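Local coordinates for transcriptional regulator (LacI family) (Clostridium acetobutylicum ATCC 824, PDB 3G85), which probably acts as a LacI-family transcription factor that recognises regulatory DNA, the crystallised fragment being its periplasmic-binding-protein-like portion, at residues A39-N42 against Y43-N46; I150-C153 against H154-I158; C194-D197 against S198-L201; Q211-I214 against P215-E219. All coordinates share one frame; numbering follows the deposited sequence.

All four contacts are local: contacts 1 to 3 sit at helix ends, contact 4 in a loop between helix and strand. Contact 3 is mostly buried and lies at the start of helix 197-209; contact 4 is a surface loop beyond its end, centres about 16 Å apart. Contact 2 closes helix 140-155 and is partly buried. Contact 1 closes helix 27-40 in the other half of the chain, about 45 Å from contact 2, centre to centre. Their chemistry follows place. Exposed contact 1 relies on a CH-pi approach, contact 2 on backbone carbonyls at a helix end, contact 3 on a serine cap with an ordered water, and contact 4 on an aspartate and a doubly used carbonyl around a cis proline.

Contact 1: residues A39-N42 against Y43-N46; sequences AKQN and YNYN
Tyr43 swings its ring back over Ala39 because CG lies anti to its own carbonyl carbon (chi1 -59°), while the backbone of both Asn42 and Tyr43 takes the left-handed helical conformation, with phi near +52° in each. Those two residues turn the chain out of helix 27-40 toward strand 46-52, the second strand of a beta-alpha-beta crossover that starts with its parallel neighbour 13-19. Asparagine is well suited to such a turn, since it tolerates positive phi better than most residues. The tyrosine ring then lies against the last turn of the helix: Ala39 CA stands over one face, 4.0 Å from the ring centroid, in a CH-pi contact. A small alanine lets the ring come this near to the backbone. Farther along, Gln41 and Asn44 bring their side chains together across the turn, their amide planes 62° apart; both also touch Glu257 of helix 245-260, which places this side of the turn against a neighbouring helix. The turn is tied to the N-terminal segment as well, for Tyr43 O is hydrogen-bonded to Lys11 NZ. At the far end of the tyrosine, the hydroxyl oxygen OH rests 3.4 Å from Ala39 CB.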
# COMPACT_ATOMS: atom_id res chain seq x y z
N ALA A 39 4.20 14.09 18.20
CA ALA A 39 4.87 13.98 19.50
C ALA A 39 6.29 14.50 19.43
O ALA A 39 6.78 15.07 20.41
CB ALA A 39 4.86 12.56 19.99
N LYS A 40 6.95 14.32 18.28
CA LYS A 40 8.32 14.79 18.11
C LYS A 40 8.37 16.29 17.85
O LYS A 40 9.44 16.90 17.94
CB LYS A 40 9.00 14.07 16.95
CG LYS A 40 9.69 12.77 17.33
CD LYS A 40 10.35 12.13 16.11
CE LYS A 40 9.31 11.50 15.17
NZ LYS A 40 9.94 10.95 13.92
N GLN A 41 7.22 16.88 17.53
CA GLN A 41 7.16 18.30 17.18
C GLN A 41 6.35 19.07 18.20
O GLN A 41 5.85 20.16 17.90
CB GLN A 41 6.48 18.47 15.81
CG GLN A 41 7.19 17.84 14.67
CD GLN A 41 6.78 18.45 13.37
OE1 GLN A 41 5.71 19.07 13.24
NE2 GLN A 41 7.64 18.29 12.36
N ASN A 42 6.19 18.48 19.38
CA ASN A 42 5.39 19.05 20.46
C ASN A 42 3.96 19.44 20.03
O ASN A 42 3.43 20.50 20.40
CB ASN A 42 6.13 20.21 21.14
CG ASN A 42 5.58 20.54 22.53
OD1 ASN A 42 5.71 21.67 23.00
ND2 ASN A 42 4.94 19.56 23.19
N TYR A 43 3.32 18.58 19.23
CA TYR A 43 1.90 18.75 18.92
C TYR A 43 1.55 20.13 18.42
O TYR A 43 0.58 20.73 18.87
CB TYR A 43 1.05 18.39 20.15
CG TYR A 43 1.28 16.97 20.60
CD1 TYR A 43 0.55 15.91 20.04
CD2 TYR A 43 2.27 16.67 21.54
CE1 TYR A 43 0.77 14.60 20.42
CE2 TYR A 43 2.51 15.36 21.93
CZ TYR A 43 1.74 14.33 21.37
OH TYR A 43 1.96 13.03 21.74
N ASN A 44 2.33 20.65 17.47
CA ASN A 44 2.03 21.97 16.93
C ASN A 44 0.86 21.99 15.94
O ASN A 44 0.40 23.06 15.53
CB ASN A 44 3.29 22.61 16.34
CG ASN A 44 3.79 21.93 15.08
OD1 ASN A 44 3.77 20.68 14.94
ND2 ASN A 44 4.28 22.75 14.14
N TYR A 45 0.38 20.79 15.57
CA TYR A 45 -0.84 20.63 14.74
C TYR A 45 -1.82 19.68 15.41
O TYR A 45 -1.41 18.70 16.04
CB TYR A 45 -0.49 20.06 13.33
CG TYR A 45 0.22 21.03 12.43
CD1 TYR A 45 -0.48 21.96 11.67
CD2 TYR A 45 1.60 21.03 12.35
CE1 TYR A 45 0.17 22.86 10.83
CE2 TYR A 45 2.27 21.92 11.53
CZ TYR A 45 1.56 22.84 10.78
OH TYR A 45 2.23 23.73 9.98
N ASN A 46 -3.11 19.98 15.26
CA ASN A 46 -4.15 18.99 15.43
C ASN A 46 -4.26 18.22 14.11
O ASN A 46 -4.13 18.79 13.02
CB ASN A 46 -5.52 19.64 15.67
CG ASN A 46 -5.59 20.48 16.92
OD1 ASN A 46 -6.04 21.64 16.88
ND2 ASN A 46 -5.16 19.91 18.04

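Contact 2: residues I150-C153 against H154-I158; sequences IETC and HKNGI
The imidazole of His154 lies with one face over the carbonyl oxygen of Ile150, which sits 3.3 Å above the ring plane and toward its rim. Beside it, the Ile150 side chain points the same way as the histidine, and its CG2 branch meets CE1 of His154 at 3.5 Å. This branch is anti to the Ile150 backbone N, with CG1 beside that nitrogen (chi1 -63°). An exposed histidine fits here, as its flat ring can lie along the helix surface. Ile150 O also accepts the nearly straight bond from His154 N, and Glu151 O accepts from Lys155 N in the same helical pattern. Helix 140-155, which joins strands 131-134 and 165-167 in a beta-alpha-beta unit, finishes at this point. Asn156 leaves helical geometry, and Gly157 follows with a phi of 73°, a value that favours glycine. Cys153 O serves twice: it takes Asn156 N at 3.0 Å and, once the chain has turned at Gly157, Ile158 N at 2.9 Å, from opposite faces of its plane. Beneath this, buried Cys153 CB packs 3.8 Å from Ile158 CB. Thr152 faces helix 111-124, its OG1 hydrogen-bonded back to Gly148 O, while Glu151 OE1 holds the hydroxyl of Tyr112.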
# COMPACT_ATOMS: atom_id res chain seq x y z
N ILE A 150 5.43 -9.00 -12.24
CA ILE A 150 5.16 -9.79 -13.44
C ILE A 150 6.23 -9.58 -14.52
O ILE A 150 6.81 -10.55 -15.02
CB ILE A 150 3.73 -9.47 -13.99
CG1 ILE A 150 2.65 -9.87 -12.99
CG2 ILE A 150 3.47 -10.14 -15.35
CD1 ILE A 150 2.86 -11.23 -12.41
N GLU A 151 6.49 -8.31 -14.86
CA GLU A 151 7.52 -7.94 -15.83
C GLU A 151 8.92 -8.39 -15.42
O GLU A 151 9.71 -8.82 -16.27
CB GLU A 151 7.50 -6.44 -16.13
CG GLU A 151 6.22 -5.99 -16.87
CD GLU A 151 6.10 -4.49 -17.14
OE1 GLU A 151 7.10 -3.73 -17.04
OE2 GLU A 151 4.96 -4.06 -17.47
N THR A 152 9.23 -8.29 -14.13
CA THR A 152 10.52 -8.70 -13.64
C THR A 152 10.64 -10.22 -13.70
O THR A 152 11.73 -10.75 -13.96
CB THR A 152 10.81 -8.14 -12.21
OG1 THR A 152 10.70 -6.70 -12.25
CG2 THR A 152 12.19 -8.54 -11.73
N CYS A 153 9.53 -10.92 -13.49
CA CYS A 153 9.57 -12.37 -13.60
C CYS A 153 9.89 -12.76 -15.04
O CYS A 153 10.76 -13.59 -15.26
CB CYS A 153 8.26 -13.00 -13.16
SG CYS A 153 8.10 -13.11 -11.37
N HIS A 154 9.18 -12.16 -15.99
CA HIS A 154 9.42 -12.40 -17.43
C HIS A 154 10.89 -12.13 -17.82
O HIS A 154 11.48 -12.92 -18.56
CB HIS A 154 8.50 -11.54 -18.30
CG HIS A 154 7.03 -11.82 -18.12
ND1 HIS A 154 6.05 -10.97 -18.59
CD2 HIS A 154 6.38 -12.85 -17.51
CE1 HIS A 154 4.86 -11.48 -18.29
NE2 HIS A 154 5.04 -12.61 -17.63
N LYS A 155 11.47 -11.04 -17.32
CA LYS A 155 12.87 -10.71 -17.58
C LYS A 155 13.85 -11.70 -17.00
O LYS A 155 14.97 -11.83 -17.51
CB LYS A 155 13.20 -9.30 -17.09
CG LYS A 155 12.50 -8.29 -17.93
CD LYS A 155 12.63 -6.88 -17.43
CE LYS A 155 11.68 -6.03 -18.26
NZ LYS A 155 12.02 -4.58 -18.22
N ASN A 156 13.47 -12.40 -15.94
CA ASN A 156 14.40 -13.28 -15.25
C ASN A 156 14.11 -14.78 -15.39
O ASN A 156 14.60 -15.58 -14.59
CB ASN A 156 14.52 -12.90 -13.77
CG ASN A 156 15.20 -11.56 -13.56
OD1 ASN A 156 14.57 -10.51 -13.65
ND2 ASN A 156 16.49 -11.61 -13.26
N GLY A 157 13.30 -15.14 -16.37
CA GLY A 157 13.02 -16.54 -16.66
C GLY A 157 12.13 -17.23 -15.65
O GLY A 157 12.23 -18.46 -15.47
N ILE A 158 11.28 -16.46 -14.98
CA ILE A 158 10.27 -17.04 -14.08
C ILE A 158 8.92 -17.01 -14.80
O ILE A 158 8.40 -15.92 -15.11
CB ILE A 158 10.19 -16.27 -12.73
CG1 ILE A 158 11.56 -16.27 -12.03
CG2 ILE A 158 9.10 -16.88 -11.84
CD1 ILE A 158 11.64 -15.34 -10.79

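Contact 3: residues C194-D197 against S198-L201; sequences CNSD and SIAL
This is a buried helix N-cap, formed where strand 191-194 of the mixed sheet runs through a short loop into helix 197-209. Ser196 occupies the N-cap position: its OG accepts the N-H of Ile199 at 3.1 Å, with an angle of 162° at the hydrogen, and so answers a first-turn amide that has no helical carbonyl of its own. A serine suits the place because its short side chain can place an oxygen within reach of the first-turn amides. The backbone takes over from there, with Ser196 O accepting from Ala200 N and Asp197 O from Leu201 N at 2.9 Å. Asp197 begins the helix with CG between its backbone N and carbonyl carbon (chi1 59°), which sets the carboxylate beside the helix start. A water donates to Asp197 OD1 at 2.7 Å and accepts from Ser198 N at 3.0 Å, bridging the acid to another first-turn amide. On the apolar side, Ile199 CG2 reaches back to Cys194 CB at 3.8 Å, packing the helix against the strand it came from; Cys194 SG lies 4.1 Å from Ala200 CB, a small side chain that allows this approach. The polar ends also have partners outside: Ser196 OG bonds to Asn170 OD1, Asn195 OD1 to Thr135 N, and Asp197 OD1 to the backbone N atoms of Met225 and Asn226. Asp197 OD1 thus accepts from two backbone N-H groups and a water near a helix N-terminus, a setting that would probably favour the charged form, and it links the helix start to the loop after strand 219-224.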
# COMPACT_ATOMS: atom_id res chain seq x y z
N CYS A 194 1.94 -12.47 -2.95
CA CYS A 194 0.62 -11.97 -2.50
C CYS A 194 0.68 -10.46 -2.45
O CYS A 194 1.60 -9.92 -1.85
CB CYS A 194 0.25 -12.51 -1.12
SG CYS A 194 0.13 -14.32 -1.02
N ASN A 195 -0.27 -9.78 -3.05
CA ASN A 195 -0.15 -8.32 -3.09
C ASN A 195 -0.75 -7.66 -1.84
O ASN A 195 -0.93 -6.43 -1.80
CB ASN A 195 -0.67 -7.70 -4.42
CG ASN A 195 -2.19 -7.68 -4.54
OD1 ASN A 195 -2.90 -8.35 -3.80
ND2 ASN A 195 -2.71 -6.89 -5.50
N SER A 196 -1.07 -8.47 -0.82
CA SER A 196 -1.32 -7.91 0.52
C SER A 196 -0.87 -8.92 1.57
O SER A 196 -0.91 -10.15 1.34
CB SER A 196 -2.79 -7.48 0.71
OG SER A 196 -3.57 -8.50 1.31
N ASP A 197 -0.44 -8.40 2.72
CA ASP A 197 -0.07 -9.28 3.83
C ASP A 197 -1.27 -10.00 4.43
O ASP A 197 -1.12 -11.13 4.88
CB ASP A 197 0.66 -8.53 4.94
CG ASP A 197 -0.19 -7.41 5.51
OD1 ASP A 197 -0.48 -6.47 4.74
OD2 ASP A 197 -0.63 -7.51 6.68
N SER A 198 -2.47 -9.41 4.39
CA SER A 198 -3.66 -10.09 4.92
C SER A 198 -3.92 -11.35 4.10
O SER A 198 -4.27 -12.40 4.63
CB SER A 198 -4.91 -9.20 4.86
OG SER A 198 -4.79 -8.17 5.82
N ILE A 199 -3.75 -11.22 2.79
CA ILE A 199 -3.91 -12.35 1.90
C ILE A 199 -2.90 -13.43 2.28
O ILE A 199 -3.25 -14.61 2.40
CB ILE A 199 -3.79 -11.90 0.42
CG1 ILE A 199 -5.08 -11.18 -0.03
CG2 ILE A 199 -3.42 -13.08 -0.49
CD1 ILE A 199 -4.98 -10.58 -1.38
N ALA A 200 -1.65 -13.03 2.48
CA ALA A 200 -0.59 -13.99 2.83
C ALA A 200 -0.87 -14.71 4.15
O ALA A 200 -0.61 -15.92 4.28
CB ALA A 200 0.76 -13.27 2.89
N LEU A 201 -1.41 -14.00 5.13
CA LEU A 201 -1.72 -14.63 6.42
C LEU A 201 -2.81 -15.70 6.28
O LEU A 201 -2.71 -16.78 6.89
CB LEU A 201 -2.14 -13.60 7.46
CG LEU A 201 -1.00 -12.66 7.88
CD1 LEU A 201 -1.61 -11.55 8.76
CD2 LEU A 201 0.20 -13.44 8.55
O HOH W 1 -3.09 -6.51 4.07

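Contact 4: residues Q211-I214 against P215-E219; sequences QISI and PDDIE
Asp217 reaches back over Ser213 from its first side-chain carbon onward. CB lies 3.4 Å from the carbonyl oxygen of Ser213 and 3.6 Å from CG2 of Ile212. CG comes next, 3.8 Å from Ser213 CB. At the tip, OD2 accepts the backbone N-H of Ser213 at 2.9 Å, in a bond of 167° at the hydrogen, although the donor stands above the carboxylate plane. Aspartate fits because its chain is just long enough to return to an amide four residues earlier, with CG beside its own backbone N (chi1 -60°). The intervening reversal is a type VI turn, with the cis peptide between Ile214 and Pro215 at its middle; proline is the residue that most readily accepts that form. It lies in the loop that carries the chain from helix 197-209 to strand 219-224, after the Schellman motif at Gln211. Ser213 O closes the loop by accepting both Asp217 N at 2.7 Å and Ile218 N at 3.1 Å, the latter nearly along the C=O axis. Ile218 O in turn receives a CA-H contact from Ile214 CA. Ile212 CG2 meets Ile218 CD1 at 4.2 Å, and Ile212, Ile214 and buried Ile218 all touch Leu207 of the preceding helix.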
# COMPACT_ATOMS: atom_id res chain seq x y z
N GLN A 211 -0.41 -29.02 5.79
CA GLN A 211 0.98 -29.46 6.03
C GLN A 211 1.90 -29.27 4.81
O GLN A 211 2.80 -30.07 4.54
CB GLN A 211 1.02 -30.91 6.55
CG GLN A 211 -0.16 -31.24 7.47
CD GLN A 211 -0.02 -32.60 8.15
OE1 GLN A 211 0.99 -32.87 8.81
NE2 GLN A 211 -1.03 -33.44 8.00
N ILE A 212 1.67 -28.18 4.08
CA ILE A 212 2.55 -27.82 2.99
C ILE A 212 3.66 -26.99 3.61
O ILE A 212 3.40 -26.06 4.37
CB ILE A 212 1.78 -27.11 1.88
CG1 ILE A 212 0.78 -28.09 1.28
CG2 ILE A 212 2.71 -26.59 0.80
CD1 ILE A 212 -0.56 -27.50 1.07
N SER A 213 4.91 -27.34 3.30
CA SER A 213 6.07 -26.72 3.93
C SER A 213 6.43 -25.35 3.36
O SER A 213 6.58 -25.18 2.14
CB SER A 213 7.27 -27.65 3.84
OG SER A 213 6.99 -28.85 4.53
N ILE A 214 6.58 -24.38 4.26
CA ILE A 214 7.05 -23.06 3.90
C ILE A 214 8.44 -22.88 4.52
O ILE A 214 8.61 -23.09 5.72
CB ILE A 214 6.07 -21.95 4.39
CG1 ILE A 214 4.66 -22.18 3.83
CG2 ILE A 214 6.61 -20.55 4.03
CD1 ILE A 214 3.52 -21.62 4.72
N PRO A 215 9.46 -22.50 3.71
CA PRO A 215 9.48 -22.18 2.29
C PRO A 215 9.72 -23.38 1.38
O PRO A 215 9.82 -23.20 0.16
CB PRO A 215 10.69 -21.27 2.19
CG PRO A 215 11.64 -21.92 3.15
CD PRO A 215 10.79 -22.33 4.31
N ASP A 216 9.84 -24.58 1.95
CA ASP A 216 10.32 -25.75 1.18
C ASP A 216 9.44 -26.20 0.01
O ASP A 216 9.96 -26.44 -1.08
CB ASP A 216 10.62 -26.94 2.11
CG ASP A 216 11.75 -26.66 3.07
OD1 ASP A 216 12.69 -25.90 2.73
OD2 ASP A 216 11.72 -27.21 4.20
N ASP A 217 8.14 -26.32 0.24
CA ASP A 217 7.20 -26.60 -0.85
C ASP A 217 6.72 -25.33 -1.55
O ASP A 217 6.56 -25.32 -2.76
CB ASP A 217 6.00 -27.38 -0.32
CG ASP A 217 6.40 -28.71 0.30
OD1 ASP A 217 7.44 -29.27 -0.14
OD2 ASP A 217 5.69 -29.19 1.22
N ILE A 218 6.48 -24.26 -0.78
CA ILE A 218 6.04 -22.96 -1.33
C ILE A 218 6.73 -21.83 -0.58
O ILE A 218 6.74 -21.82 0.67
CB ILE A 218 4.49 -22.76 -1.23
CG1 ILE A 218 3.77 -23.80 -2.09
CG2 ILE A 218 4.08 -21.33 -1.70
CD1 ILE A 218 2.27 -23.66 -2.11
N GLU A 219 7.30 -20.88 -1.32
CA GLU A 219 7.89 -19.70 -0.69
C GLU A 219 7.03 -18.46 -0.99
O GLU A 219 6.60 -18.27 -2.11
CB GLU A 219 9.32 -19.48 -1.16
CG GLU A 219 10.06 -18.55 -0.22
CD GLU A 219 11.56 -18.53 -0.44
OE1 GLU A 219 12.14 -19.51 -0.97
OE2 GLU A 219 12.16 -17.50 -0.06